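Local coordinates for putative glycosyl hydrolase (Bacteroides thetaiotaomicron VPI-5482, PDB 3K11), which is a putative glycosyl hydrolase of family 88 that probably hydrolyses glycosidic bonds in unsaturated sugars, although its substrate is not evident from the structure alone, at the interface of chains A and B. Coordinates in Å, arbitrary orientation; residue numbers count along the deposited sequence, not the author numbering. Chains: chain A/B, Putative glycosyl hydrolase.

The interface of chains A and B. Residues chain A 194-195, 253, 256, 258, 260, 380, 382; chain B 346, 348-349, 352-353, 427-428.
B:Ile348 and A:Phe382 form the apolar centre of this patch, where the first turns of helix 347-362 of chain B press against loops of chain A. With CG1 anti to its carbonyl carbon (chi1 -70°), B:Ile348 extends CD1 towards A:Gln195 and A:Val253, the latter met through CG1 at 4.0 Å. Its other branch, CG2, faces the A:Phe382 ring at CE2. CB of A:Phe382 lies over CG of B:Pro352, and the A:Phe382 carbonyl oxygen touches CG2 of B:Val353. Beside this core the small side chain of B:Ala349 fits against the A:Pro260 ring, CB lying 3.6 Å from CG.

The polar rim is built largely from side-chain amides. A:Gln195, bent at chi2 (-71°), meets B:Ile348 tip to tip and turns NE2 towards strand 425-427 and the residue after it. There NE2 donates to the backbone O of B:Tyr428 at 2.9 Å, from above the carbonyl plane, and to OE1 of B:Gln427 at 3.1 Å, almost straight and on a lone pair. The two donations would fix the rotation of the A:Gln195 amide. An alanine here would remove both bonds and would probably loosen the packing around the B:Ile348 tip. B:Gln427, also bent at chi2, crosses A:Pro194 obliquely; its OE1 lies at the edge of the A:Phe382 ring, and its NE2 makes a weak bond to O of selenomethionine A:Met380.

A water joins O of A:Phe382 to O of B:Ala349. The two copies do not meet through an exact two-fold, and the structure alone does not show whether this contact exists in solution. At the opposite rim, B:Asp346 caps the helix start: OD2 takes the B:Ala349 backbone N on its anti lone pair and, from above the carboxylate plane, OG of A:Ser256 at 2.8 Å.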
loop_
_atom_site.group_PDB
_atom_site.type_symbol
_atom_site.label_atom_id
_atom_site.label_comp_id
_atom_site.label_asym_id
_atom_site.label_seq_id
_atom_site.Cartn_x
_atom_site.Cartn_y
_atom_site.Cartn_z
ATOM N N PRO A 194 -1.726 -18.907 21.864
ATOM C CA PRO A 194 -1.296 -18.154 23.070
ATOM C C PRO A 194 -2.417 -17.700 23.979
ATOM O O PRO A 194 -2.142 -17.088 25.020
ATOM C CB PRO A 194 -0.563 -16.957 22.470
ATOM C CG PRO A 194 -1.271 -16.704 21.183
ATOM C CD PRO A 194 -1.588 -18.090 20.644
ATOM N N GLN A 195 -3.662 -17.965 23.579
ATOM C CA GLN A 195 -4.841 -17.566 24.298
ATOM C C GLN A 195 -5.813 -18.749 24.228
ATOM O O GLN A 195 -5.670 -19.641 23.376
ATOM C CB GLN A 195 -5.516 -16.363 23.654
ATOM C CG GLN A 195 -4.663 -15.075 23.598
ATOM C CD GLN A 195 -4.447 -14.386 24.950
ATOM O OE1 GLN A 195 -5.128 -14.700 25.949
ATOM N NE2 GLN A 195 -3.481 -13.429 24.989
ATOM N N VAL A 253 -8.762 -15.165 17.924
ATOM C CA VAL A 253 -9.032 -15.502 19.324
ATOM C C VAL A 253 -10.515 -15.316 19.599
ATOM O O VAL A 253 -11.076 -14.232 19.442
ATOM C CB VAL A 253 -8.190 -14.628 20.298
ATOM C CG1 VAL A 253 -8.553 -14.944 21.768
ATOM C CG2 VAL A 253 -6.664 -14.903 20.020
ATOM N N SER A 256 -11.974 -12.297 21.646
ATOM C CA SER A 256 -11.687 -10.925 21.233
ATOM C C SER A 256 -12.835 -10.292 20.448
ATOM O O SER A 256 -13.415 -10.913 19.572
ATOM C CB SER A 256 -10.384 -10.819 20.426
ATOM O OG SER A 256 -9.236 -11.060 21.228
ATOM N N ASP A 258 -12.601 -7.644 18.454
ATOM C CA ASP A 258 -12.080 -7.328 17.127
ATOM C C ASP A 258 -11.039 -8.385 16.857
ATOM O O ASP A 258 -10.477 -8.962 17.791
ATOM C CB ASP A 258 -11.363 -5.983 17.111
ATOM C CG ASP A 258 -12.277 -4.814 16.937
ATOM O OD1 ASP A 258 -13.478 -4.976 16.693
ATOM O OD2 ASP A 258 -11.767 -3.693 17.022
ATOM N N PRO A 260 -7.790 -8.547 14.756
ATOM C CA PRO A 260 -6.741 -7.940 13.908
ATOM C C PRO A 260 -6.130 -8.924 12.929
ATOM O O PRO A 260 -6.006 -10.108 13.218
ATOM C CB PRO A 260 -5.691 -7.499 14.926
ATOM C CG PRO A 260 -6.432 -7.308 16.208
ATOM C CD PRO A 260 -7.467 -8.411 16.199
HETATM N N MSE A 380 2.175 -16.740 16.958
HETATM C CA MSE A 380 1.130 -15.730 16.724
HETATM C C MSE A 380 1.375 -14.470 17.505
HETATM O O MSE A 380 1.650 -14.514 18.701
HETATM C CB MSE A 380 -0.223 -16.305 17.147
HETATM C CG MSE A 380 -1.424 -15.383 16.824
HETATM SE SE MSE A 380 -3.075 -16.146 17.367
HETATM C CE MSE A 380 -2.957 -17.728 16.136
ATOM N N PHE A 382 0.029 -10.102 17.958
ATOM C CA PHE A 382 -0.905 -9.049 17.664
ATOM C C PHE A 382 -0.221 -7.684 17.506
ATOM O O PHE A 382 -0.777 -6.635 17.790
ATOM C CB PHE A 382 -2.038 -9.045 18.694
ATOM C CG PHE A 382 -2.905 -10.231 18.547
ATOM C CD1 PHE A 382 -3.710 -10.359 17.427
ATOM C CD2 PHE A 382 -2.850 -11.259 19.436
ATOM C CE1 PHE A 382 -4.452 -11.493 17.216
ATOM C CE2 PHE A 382 -3.588 -12.365 19.230
ATOM C CZ PHE A 382 -4.400 -12.476 18.144
ATOM N N ASP B 346 -10.704 -4.389 22.997
ATOM C CA ASP B 346 -10.190 -5.635 23.491
ATOM C C ASP B 346 -8.717 -5.626 23.842
ATOM O O ASP B 346 -7.861 -5.192 23.060
ATOM C CB ASP B 346 -10.444 -6.684 22.410
ATOM C CG ASP B 346 -10.227 -8.074 22.886
ATOM O OD1 ASP B 346 -11.106 -8.632 23.622
ATOM O OD2 ASP B 346 -9.173 -8.613 22.496
ATOM N N ILE B 348 -6.633 -8.297 24.404
ATOM C CA ILE B 348 -5.806 -9.286 23.719
ATOM C C ILE B 348 -5.428 -8.717 22.339
ATOM O O ILE B 348 -4.251 -8.777 21.874
ATOM C CB ILE B 348 -6.532 -10.648 23.553
ATOM C CG1 ILE B 348 -6.692 -11.366 24.902
ATOM C CG2 ILE B 348 -5.744 -11.529 22.588
ATOM C CD1 ILE B 348 -7.669 -12.581 24.905
ATOM N N ALA B 349 -6.403 -8.120 21.674
ATOM C CA ALA B 349 -6.176 -7.586 20.339
ATOM C C ALA B 349 -5.288 -6.349 20.294
ATOM O O ALA B 349 -4.467 -6.217 19.395
ATOM C CB ALA B 349 -7.523 -7.299 19.615
ATOM N N PRO B 352 -0.879 -5.400 22.730
ATOM C CA PRO B 352 0.438 -5.450 22.082
ATOM C C PRO B 352 0.728 -4.324 21.097
ATOM O O PRO B 352 1.901 -3.957 20.907
ATOM C CB PRO B 352 0.416 -6.810 21.398
ATOM C CG PRO B 352 -0.517 -7.622 22.216
ATOM C CD PRO B 352 -1.637 -6.641 22.485
ATOM N N VAL B 353 -0.325 -3.770 20.496
ATOM C CA VAL B 353 -0.226 -2.596 19.635
ATOM C C VAL B 353 0.235 -1.393 20.445
ATOM O O VAL B 353 1.177 -0.706 20.089
ATOM C CB VAL B 353 -1.560 -2.293 18.950
ATOM C CG1 VAL B 353 -1.432 -1.046 18.027
ATOM C CG2 VAL B 353 -2.019 -3.524 18.113
ATOM N N GLN B 427 1.979 -10.925 24.566
ATOM C CA GLN B 427 0.575 -11.283 24.690
ATOM C C GLN B 427 -0.018 -10.711 25.948
ATOM O O GLN B 427 0.631 -10.684 26.985
ATOM C CB GLN B 427 0.393 -12.799 24.647
ATOM C CG GLN B 427 0.681 -13.404 23.268
ATOM C CD GLN B 427 -0.430 -13.156 22.240
ATOM O OE1 GLN B 427 -1.559 -12.843 22.610
ATOM N NE2 GLN B 427 -0.141 -13.399 20.948
ATOM N N TYR B 428 -1.259 -10.236 25.850
ATOM C CA TYR B 428 -1.964 -9.669 26.997
ATOM C C TYR B 428 -2.838 -10.691 27.686
ATOM O O TYR B 428 -3.669 -11.327 27.035
ATOM C CB TYR B 428 -2.761 -8.415 26.591
ATOM C CG TYR B 428 -1.956 -7.158 26.805
ATOM C CD1 TYR B 428 -0.743 -6.960 26.149
ATOM C CD2 TYR B 428 -2.361 -6.184 27.701
ATOM C CE1 TYR B 428 0.033 -5.832 26.394
ATOM C CE2 TYR B 428 -1.603 -5.054 27.940
ATOM C CZ TYR B 428 -0.368 -4.881 27.292
ATOM O OH TYR B 428 0.418 -3.740 27.516
HETATM O O HOH W 1 -3.367 -6.303 16.850
#